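Local atomic coordinates of PtLCIB4 H88A mutant (PDB entry 5B5Z), a protein that binds a zinc ion and, as a homolog of the limiting CO2-inducible protein LCIB, probably belongs to a group of beta-carbonic anhydrases that interconvert carbon dioxide and bicarbonate. Residues L18-K23 with G122-V127; L54-C59 with P66-F71; R193-T198 with Y214-K219. One frame throughout, in Å; residues are numbered along the deposited sequence.

Interaction 1 of 3, residues L18-K23 with G122-V127; sequences LTAVKK and GKWGTV
Trp124 drives the benzo edge of its indole against the backbone of Ala20 and Val21. The contact packs the N-terminal helix 16-24 onto the loop that follows strand 107-117 of the mixed beta-sheet. Trp124 CG stands beside its backbone N and anti to the carbonyl carbon (chi1 -67°), which carries the indole toward the helix. The tight part lies between the buried Val21 and the buried ring: CH2 of Trp124 sits 3.9 Å from Val21 CA, and the Val21 side chain crosses the indole at about a right angle, with CG2 beside that same ring corner. Phe25, its ring nearly perpendicular, Ile246 of strand 238-247, and Met206 and Val207 of helix 205-228 also touch the indole. Val21 reaches Ile246 too, so helix and loop share one apolar patch. The Ala20-Gly122 side is looser and wetter, both residues being partly exposed. Ala20 CB rests on the Gly122 backbone, 3.9 Å from Gly122 O. Gly122 has a positive phi (78°), which favours glycine, and a CB on it would crowd Ala20 CB. Ala20 O comes to the ring edge close to the indole plane, 3.4 Å from Trp124 CZ2. No direct hydrogen bond joins the two segments; a water at the ring edge makes the polar link instead, accepting from Trp124 NE1 at 3.0 Å and donating to Ala20 O at 2.8 Å.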
loop_
_atom_site.group_PDB
_atom_site.type_symbol
_atom_site.label_atom_id
_atom_site.label_comp_id
_atom_site.label_asym_id
_atom_site.label_seq_id
_atom_site.Cartn_x
_atom_site.Cartn_y
_atom_site.Cartn_z
ATOM N N LEU A 18 -18.457 -21.369 4.343
ATOM C CA LEU A 18 -17.849 -22.103 3.233
ATOM C C LEU A 18 -18.880 -22.456 2.155
ATOM O O LEU A 18 -18.588 -22.398 0.962
ATOM C CB LEU A 18 -17.146 -23.368 3.741
ATOM C CG LEU A 18 -16.467 -24.253 2.693
ATOM C CD1 LEU A 18 -15.464 -23.450 1.873
ATOM C CD2 LEU A 18 -15.772 -25.449 3.336
ATOM N N THR A 19 -20.088 -22.811 2.573
ATOM C CA THR A 19 -21.153 -23.084 1.613
ATOM C C THR A 19 -21.447 -21.859 0.750
ATOM O O THR A 19 -21.556 -21.961 -0.473
ATOM C CB THR A 19 -22.443 -23.528 2.326
ATOM O OG1 THR A 19 -22.223 -24.819 2.909
ATOM C CG2 THR A 19 -23.613 -23.595 1.341
ATOM N N ALA A 20 -21.569 -20.705 1.397
ATOM C CA ALA A 20 -21.827 -19.463 0.692
ATOM C C ALA A 20 -20.725 -19.183 -0.329
ATOM O O ALA A 20 -21.006 -18.816 -1.468
ATOM C CB ALA A 20 -21.937 -18.318 1.672
ATOM N N VAL A 21 -19.478 -19.391 0.083
ATOM C CA VAL A 21 -18.334 -19.128 -0.784
ATOM C C VAL A 21 -18.370 -19.994 -2.035
ATOM O O VAL A 21 -18.213 -19.487 -3.143
ATOM C CB VAL A 21 -16.991 -19.362 -0.045
ATOM C CG1 VAL A 21 -15.817 -19.380 -1.036
ATOM C CG2 VAL A 21 -16.802 -18.284 1.029
ATOM N N LYS A 22 -18.590 -21.300 -1.855
ATOM C CA LYS A 22 -18.568 -22.249 -2.967
ATOM C C LYS A 22 -19.826 -22.116 -3.835
ATOM O O LYS A 22 -19.798 -22.404 -5.035
ATOM C CB LYS A 22 -18.423 -23.686 -2.443
ATOM C CG LYS A 22 -17.070 -23.973 -1.782
ATOM C CD LYS A 22 -15.914 -23.517 -2.667
ATOM C CE LYS A 22 -14.568 -23.873 -2.053
ATOM N NZ LYS A 22 -14.396 -25.354 -1.944
ATOM N N LYS A 23 -20.903 -21.630 -3.233
ATOM C CA LYS A 23 -22.152 -21.408 -3.958
ATOM C C LYS A 23 -21.955 -20.347 -5.035
ATOM O O LYS A 23 -22.373 -20.512 -6.181
ATOM C CB LYS A 23 -23.266 -20.980 -2.991
ATOM C CG LYS A 23 -24.580 -21.717 -3.128
ATOM C CD LYS A 23 -25.681 -21.014 -2.337
ATOM C CE LYS A 23 -27.026 -21.136 -3.075
ATOM N NZ LYS A 23 -28.149 -20.754 -2.190
ATOM N N GLY A 122 -22.773 -16.224 6.388
ATOM C CA GLY A 122 -22.795 -16.332 4.935
ATOM C C GLY A 122 -23.282 -15.095 4.197
ATOM O O GLY A 122 -23.691 -15.172 3.032
ATOM N N LYS A 123 -23.245 -13.948 4.864
ATOM C CA LYS A 123 -23.686 -12.693 4.256
ATOM C C LYS A 123 -22.495 -12.011 3.568
ATOM O O LYS A 123 -21.426 -11.869 4.175
ATOM C CB LYS A 123 -24.298 -11.771 5.320
ATOM C CG LYS A 123 -24.671 -10.378 4.837
ATOM C CD LYS A 123 -25.330 -9.556 5.949
ATOM C CE LYS A 123 -26.007 -8.293 5.410
ATOM N NZ LYS A 123 -27.455 -8.503 5.098
ATOM N N TRP A 124 -22.676 -11.606 2.315
ATOM C CA TRP A 124 -21.595 -10.970 1.545
ATOM C C TRP A 124 -21.486 -9.476 1.831
ATOM O O TRP A 124 -22.474 -8.818 2.145
ATOM C CB TRP A 124 -21.809 -11.187 0.042
ATOM C CG TRP A 124 -21.666 -12.609 -0.368
ATOM C CD1 TRP A 124 -22.674 -13.516 -0.580
ATOM C CD2 TRP A 124 -20.437 -13.314 -0.595
ATOM N NE1 TRP A 124 -22.142 -14.736 -0.931
ATOM C CE2 TRP A 124 -20.771 -14.639 -0.946
ATOM C CE3 TRP A 124 -19.082 -12.947 -0.538
ATOM C CZ2 TRP A 124 -19.804 -15.598 -1.244
ATOM C CZ3 TRP A 124 -18.130 -13.892 -0.837
ATOM C CH2 TRP A 124 -18.494 -15.210 -1.187
ATOM N N GLY A 125 -20.275 -8.936 1.711
ATOM C CA GLY A 125 -20.081 -7.503 1.834
ATOM C C GLY A 125 -19.740 -7.044 3.232
ATOM O O GLY A 125 -19.710 -5.845 3.495
ATOM N N THR A 126 -19.494 -7.999 4.125
ATOM C CA THR A 126 -19.161 -7.695 5.507
ATOM C C THR A 126 -18.387 -8.852 6.129
ATOM O O THR A 126 -18.526 -10.007 5.719
ATOM C CB THR A 126 -20.430 -7.390 6.349
ATOM O OG1 THR A 126 -20.044 -6.942 7.656
ATOM C CG2 THR A 126 -21.339 -8.620 6.469
ATOM N N VAL A 127 -17.553 -8.539 7.112
ATOM C CA VAL A 127 -16.832 -9.578 7.833
ATOM C C VAL A 127 -16.423 -9.034 9.199
ATOM O O VAL A 127 -16.195 -7.836 9.362
ATOM C CB VAL A 127 -15.603 -10.091 7.038
ATOM C CG1 VAL A 127 -14.520 -9.014 6.940
ATOM C CG2 VAL A 127 -15.067 -11.381 7.653
HETATM O O HOH W 1 -23.353 -17.310 -1.728
#

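Interaction 2 of 3, residues L54-C59 with P66-F71; sequences LATSLC and PLEQDF. With ZN (zinc ion), chain C.
Leu54 reaches from strand 52-57 to helix 65-75, its CD2 resting 3.8 Å from Phe71 CB; the two side chains cross at about a right angle. Strand and helix are the first two elements of a beta-alpha-beta unit that strand 79-80 completes. Two residues on, Thr56 holds OG1 between its backbone N and carbonyl carbon (chi1 69°), where the hydroxyl donates to Glu68 OE2 at 2.8 Å. The carboxylate receives it on the anti side of OE2, from 34° out of its plane. At Leu58, CD1 lies 3.6 Å from Glu68 CG as the two side chains run past each other in opposite directions, and the same methyl meets Leu67 CD2 at 4.0 Å. Cys59, at the end, turns to the metal: SG binds the zinc ion at 2.3 Å, with His115, Cys139 and a water as the other ligands. With an alanine at Glu68, the Thr56 hydroxyl is likely to lose its acceptor, Arg65 its carboxylate mate, and Leu58 CD1 the CG it packs on. One buried carboxylate thus splits its oxygens, OE2 to the strand and OE1 to Arg65, giving a largely apolar interface a directional tie three residues before the zinc-binding Cys59.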
loop_
_atom_site.group_PDB
_atom_site.type_symbol
_atom_site.label_atom_id
_atom_site.label_comp_id
_atom_site.label_asym_id
_atom_site.label_seq_id
_atom_site.Cartn_x
_atom_site.Cartn_y
_atom_site.Cartn_z
ATOM N N LEU A 54 8.104 -9.583 -6.327
ATOM C CA LEU A 54 6.671 -9.663 -6.064
ATOM C C LEU A 54 6.058 -8.265 -6.026
ATOM O O LEU A 54 6.631 -7.342 -5.433
ATOM C CB LEU A 54 6.432 -10.392 -4.748
ATOM C CG LEU A 54 4.980 -10.528 -4.300
ATOM C CD1 LEU A 54 4.183 -11.360 -5.292
ATOM C CD2 LEU A 54 4.912 -11.120 -2.895
ATOM N N ALA A 55 4.910 -8.096 -6.682
ATOM C CA ALA A 55 4.160 -6.838 -6.574
ATOM C C ALA A 55 2.700 -7.153 -6.340
ATOM O O ALA A 55 2.207 -8.161 -6.822
ATOM C CB ALA A 55 4.335 -5.983 -7.833
ATOM N N THR A 56 2.013 -6.293 -5.597
ATOM C CA THR A 56 0.572 -6.482 -5.380
ATOM C C THR A 56 -0.212 -5.214 -5.722
ATOM O O THR A 56 0.302 -4.096 -5.618
ATOM C CB THR A 56 0.243 -6.875 -3.927
ATOM O OG1 THR A 56 0.483 -5.764 -3.055
ATOM C CG2 THR A 56 1.070 -8.086 -3.455
ATOM N N SER A 57 -1.458 -5.415 -6.138
ATOM C CA SER A 57 -2.432 -4.336 -6.236
ATOM C C SER A 57 -3.706 -4.841 -5.564
ATOM O O SER A 57 -4.570 -5.478 -6.189
ATOM C CB SER A 57 -2.683 -3.929 -7.693
ATOM O OG SER A 57 -3.511 -2.764 -7.752
ATOM N N LEU A 58 -3.759 -4.608 -4.265
ATOM C CA LEU A 58 -4.856 -5.059 -3.415
ATOM C C LEU A 58 -5.358 -3.883 -2.587
ATOM O O LEU A 58 -4.667 -2.861 -2.472
ATOM C CB LEU A 58 -4.394 -6.201 -2.503
ATOM C CG LEU A 58 -3.842 -7.441 -3.229
ATOM C CD1 LEU A 58 -3.125 -8.415 -2.259
ATOM C CD2 LEU A 58 -4.954 -8.159 -3.997
ATOM N N CYS A 59 -6.547 -4.013 -1.999
ATOM C CA CYS A 59 -7.116 -2.895 -1.241
ATOM C C CYS A 59 -6.256 -2.563 -0.018
ATOM O O CYS A 59 -5.618 -3.442 0.594
ATOM C CB CYS A 59 -8.564 -3.203 -0.793
ATOM S SG CYS A 59 -9.384 -1.787 0.001
ATOM N N PRO A 66 -3.210 -10.800 4.712
ATOM C CA PRO A 66 -2.770 -12.208 4.715
ATOM C C PRO A 66 -2.324 -12.759 3.360
ATOM O O PRO A 66 -1.399 -13.571 3.298
ATOM C CB PRO A 66 -4.015 -12.952 5.205
ATOM C CG PRO A 66 -4.698 -11.960 6.077
ATOM C CD PRO A 66 -4.528 -10.658 5.364
ATOM N N LEU A 67 -2.955 -12.306 2.286
ATOM C CA LEU A 67 -2.589 -12.750 0.949
ATOM C C LEU A 67 -1.184 -12.272 0.564
ATOM O O LEU A 67 -0.397 -13.025 -0.012
ATOM C CB LEU A 67 -3.629 -12.254 -0.066
ATOM C CG LEU A 67 -3.428 -12.692 -1.518
ATOM C CD1 LEU A 67 -3.351 -14.190 -1.633
ATOM C CD2 LEU A 67 -4.521 -12.124 -2.416
ATOM N N GLU A 68 -0.871 -11.028 0.900
ATOM C CA GLU A 68 0.462 -10.490 0.666
ATOM C C GLU A 68 1.506 -11.245 1.471
ATOM O O GLU A 68 2.592 -11.530 0.961
ATOM C CB GLU A 68 0.519 -9.002 1.020
ATOM C CG GLU A 68 -0.466 -8.175 0.225
ATOM C CD GLU A 68 -0.330 -6.694 0.505
ATOM O OE1 GLU A 68 -0.016 -6.345 1.668
ATOM O OE2 GLU A 68 -0.504 -5.892 -0.446
ATOM N N GLN A 69 1.179 -11.542 2.727
ATOM C CA GLN A 69 2.091 -12.285 3.592
ATOM C C GLN A 69 2.337 -13.691 3.054
ATOM O O GLN A 69 3.469 -14.171 3.064
ATOM C CB GLN A 69 1.553 -12.349 5.016
ATOM C CG GLN A 69 1.618 -11.015 5.743
ATOM C CD GLN A 69 0.954 -11.070 7.104
ATOM O OE1 GLN A 69 0.498 -12.128 7.543
ATOM N NE2 GLN A 69 0.912 -9.930 7.791
ATOM N N ASP A 70 1.290 -14.341 2.562
ATOM C CA ASP A 70 1.435 -15.715 2.078
ATOM C C ASP A 70 2.318 -15.808 0.825
ATOM O O ASP A 70 3.175 -16.690 0.709
ATOM C CB ASP A 70 0.060 -16.324 1.812
ATOM C CG ASP A 70 -0.731 -16.561 3.087
ATOM O OD1 ASP A 70 -0.130 -16.592 4.185
ATOM O OD2 ASP A 70 -1.970 -16.720 2.994
ATOM N N PHE A 71 2.146 -14.883 -0.114
ATOM C CA PHE A 71 3.051 -14.840 -1.261
ATOM C C PHE A 71 4.440 -14.333 -0.870
ATOM O O PHE A 71 5.435 -14.708 -1.477
ATOM C CB PHE A 71 2.469 -13.963 -2.382
ATOM C CG PHE A 71 1.560 -14.711 -3.317
ATOM C CD1 PHE A 71 2.082 -15.628 -4.224
ATOM C CD2 PHE A 71 0.193 -14.501 -3.303
ATOM C CE1 PHE A 71 1.261 -16.320 -5.092
ATOM C CE2 PHE A 71 -0.628 -15.200 -4.175
ATOM C CZ PHE A 71 -0.093 -16.114 -5.064
HETATM ZN ZN ZN C . -11.404 -2.714 0.438
HETATM O O HOH W 2 -12.106 -2.379 2.192
#

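Interaction 3 of 3, residues R193-T198 with Y214-K219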
loop_
_atom_site.group_PDB
_atom_site.type_symbol
_atom_site.label_atom_id
_atom_site.label_comp_id
_atom_site.label_asym_id
_atom_site.label_seq_id
_atom_site.Cartn_x
_atom_site.Cartn_y
_atom_site.Cartn_z
ATOM N N ARG A 193 -18.638 3.554 -12.390
ATOM C CA ARG A 193 -19.796 4.164 -13.050
ATOM C C ARG A 193 -20.306 3.358 -14.257
ATOM O O ARG A 193 -21.518 3.227 -14.421
ATOM C CB ARG A 193 -19.471 5.607 -13.457
ATOM C CG ARG A 193 -20.704 6.431 -13.821
ATOM C CD ARG A 193 -20.450 7.936 -13.721
ATOM N NE ARG A 193 -20.221 8.377 -12.343
ATOM C CZ ARG A 193 -19.069 8.878 -11.903
ATOM N NH1 ARG A 193 -18.044 9.016 -12.735
ATOM N NH2 ARG A 193 -18.941 9.252 -10.634
ATOM N N PRO A 194 -19.403 2.788 -15.088
ATOM C CA PRO A 194 -19.930 1.966 -16.190
ATOM C C PRO A 194 -20.748 0.751 -15.751
ATOM O O PRO A 194 -21.521 0.210 -16.551
ATOM C CB PRO A 194 -18.660 1.510 -16.917
ATOM C CG PRO A 194 -17.690 2.571 -16.661
ATOM C CD PRO A 194 -17.959 3.042 -15.258
ATOM N N TYR A 195 -20.580 0.328 -14.500
ATOM C CA TYR A 195 -21.248 -0.862 -13.985
ATOM C C TYR A 195 -22.519 -0.548 -13.197
ATOM O O TYR A 195 -23.067 -1.418 -12.523
ATOM C CB TYR A 195 -20.280 -1.659 -13.100
ATOM C CG TYR A 195 -19.029 -2.061 -13.829
ATOM C CD1 TYR A 195 -17.941 -1.199 -13.917
ATOM C CD2 TYR A 195 -18.946 -3.291 -14.463
ATOM C CE1 TYR A 195 -16.801 -1.552 -14.605
ATOM C CE2 TYR A 195 -17.806 -3.661 -15.157
ATOM C CZ TYR A 195 -16.741 -2.789 -15.224
ATOM O OH TYR A 195 -15.608 -3.145 -15.912
ATOM N N ALA A 196 -22.995 0.690 -13.283
ATOM C CA ALA A 196 -24.127 1.110 -12.453
ATOM C C ALA A 196 -25.411 0.310 -12.729
ATOM O O ALA A 196 -26.111 -0.076 -11.797
ATOM C CB ALA A 196 -24.387 2.596 -12.635
ATOM N N ALA A 197 -25.716 0.065 -14.000
ATOM C CA ALA A 197 -26.897 -0.731 -14.349
ATOM C C ALA A 197 -26.783 -2.146 -13.785
ATOM O O ALA A 197 -27.713 -2.645 -13.148
ATOM C CB ALA A 197 -27.087 -0.772 -15.865
ATOM N N THR A 198 -25.628 -2.776 -14.001
ATOM C CA THR A 198 -25.380 -4.128 -13.507
ATOM C C THR A 198 -25.606 -4.221 -12.005
ATOM O O THR A 198 -26.241 -5.153 -11.506
ATOM C CB THR A 198 -23.940 -4.587 -13.813
ATOM O OG1 THR A 198 -23.706 -4.534 -15.226
ATOM C CG2 THR A 198 -23.703 -6.003 -13.295
ATOM N N TYR A 214 -13.398 -6.213 -9.997
ATOM C CA TYR A 214 -12.314 -6.945 -10.636
ATOM C C TYR A 214 -12.280 -6.633 -12.136
ATOM O O TYR A 214 -11.212 -6.440 -12.708
ATOM C CB TYR A 214 -12.438 -8.462 -10.424
ATOM C CG TYR A 214 -11.552 -9.187 -11.409
ATOM C CD1 TYR A 214 -10.188 -9.251 -11.200
ATOM C CD2 TYR A 214 -12.064 -9.713 -12.591
ATOM C CE1 TYR A 214 -9.365 -9.840 -12.104
ATOM C CE2 TYR A 214 -11.231 -10.308 -13.515
ATOM C CZ TYR A 214 -9.884 -10.365 -13.255
ATOM O OH TYR A 214 -9.022 -10.953 -14.152
ATOM N N ASP A 215 -13.446 -6.611 -12.779
ATOM C CA ASP A 215 -13.485 -6.318 -14.216
ATOM C C ASP A 215 -12.886 -4.959 -14.524
ATOM O O ASP A 215 -12.139 -4.809 -15.502
ATOM C CB ASP A 215 -14.909 -6.376 -14.771
ATOM C CG ASP A 215 -14.931 -6.328 -16.300
ATOM O OD1 ASP A 215 -14.454 -7.303 -16.927
ATOM O OD2 ASP A 215 -15.408 -5.324 -16.879
ATOM N N ALA A 216 -13.212 -3.968 -13.691
ATOM C CA ALA A 216 -12.667 -2.635 -13.874
ATOM C C ALA A 216 -11.153 -2.620 -13.648
ATOM O O ALA A 216 -10.412 -1.959 -14.365
ATOM C CB ALA A 216 -13.370 -1.653 -12.936
ATOM N N GLN A 217 -10.702 -3.369 -12.648
ATOM C CA GLN A 217 -9.283 -3.484 -12.348
ATOM C C GLN A 217 -8.536 -4.135 -13.494
ATOM O O GLN A 217 -7.446 -3.702 -13.855
ATOM C CB GLN A 217 -9.050 -4.323 -11.091
ATOM C CG GLN A 217 -9.332 -3.642 -9.773
ATOM C CD GLN A 217 -8.886 -4.497 -8.594
ATOM O OE1 GLN A 217 -8.198 -5.513 -8.764
ATOM N NE2 GLN A 217 -9.267 -4.085 -7.391
ATOM N N GLN A 218 -9.120 -5.187 -14.049
ATOM C CA GLN A 218 -8.416 -5.957 -15.061
ATOM C C GLN A 218 -8.134 -5.065 -16.275
ATOM O O GLN A 218 -7.054 -5.128 -16.869
ATOM C CB GLN A 218 -9.224 -7.210 -15.443
ATOM C CG GLN A 218 -8.642 -7.991 -16.618
ATOM C CD GLN A 218 -9.192 -7.498 -17.946
ATOM O OE1 GLN A 218 -10.397 -7.348 -18.105
ATOM N NE2 GLN A 218 -8.305 -7.225 -18.891
ATOM N N LYS A 219 -9.095 -4.217 -16.620
ATOM C CA LYS A 219 -8.897 -3.283 -17.729
ATOM C C LYS A 219 -7.773 -2.283 -17.459
ATOM O O LYS A 219 -6.959 -1.989 -18.344
ATOM C CB LYS A 219 -10.203 -2.526 -18.019
ATOM C CG LYS A 219 -11.318 -3.399 -18.537
ATOM C CD LYS A 219 -12.562 -2.567 -18.861
ATOM C CE LYS A 219 -13.807 -3.419 -18.978
ATOM N NZ LYS A 219 -15.030 -2.566 -18.848
#
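The Tyr195 ring meets Asp215 at its edge: OD2 lies near the ring plane, beside the phenol oxygen, while the carboxylate plane is turned 80° from the ring. Ala216 CB approaches the same ring obliquely, 3.8 Å from CE1, and Lys219 NZ also comes in at a slant near the hydroxyl end. Tyr195 OH donates to Asp215 OD2 and accepts from Lys219 NZ at 3.0 Å. The modelled separation of Tyr195 OH and Asp215 OD2, 2.4 Å, is very short for a hydrogen bond, and its exact value is doubtful. Lys219 NZ also stands 3.4 Å from Asp215 OD2 in a salt bridge one helical turn apart, so OH, OD2 and NZ lie close together, the OH-OD2 side being the doubtful one. This is packing between two consecutive helices, the short helix 196-201 and the long helix 205-228. Tyr195 holds the N-cap position of the former, directly after a 3-10 turn at Arg193 and Pro194, yet its side chain leaves that helix and spans to the latter. Its CG lies beside the backbone N and opposite the carbonyl carbon (chi1 -58°), which sends the ring across. Lys219 approaches from the opposite direction, extended beyond CG, so that its ammonium arrives at the phenol. Tyr214 and Gln217 start away from Tyr195; Tyr214 touches Ser114 and Gln217 touches Tyr112, both of strand 107-117, and Gln217 NE2 bonds to Gly113 O. Ala216 is buried and also touches Phe87, whereas Lys219 is exposed, so the methyl packs on the buried side and the ammonium lies on the exposed one. The lysine and the aspartate probably polarise the hydroxyl between them. Ala196 and Ala197 lean on Tyr153 of helix 140-154, and Ala196 N bonds to Arg193 O at 3.1 Å.

In the fold
From the N terminus, helix 16-24 opens interaction 1, which closes a long loop only when the chain returns after strand 107-117. Within that span lies interaction 2, a short closure; their centres are 22 Å apart and they do not touch. Interaction 3 comes later and in series, closing a short, mostly helical loop. Interaction 1 ties the N-terminal helix to the loop after strand 107-117, interaction 2 ties strand 52-57, next to the end strand 79-80, to the helix that follows it, and interaction 3 joins two successive helices, 196-201 and 205-228. Interactions 2 and 3 come within about 4 Å at their nearest atoms, without touching.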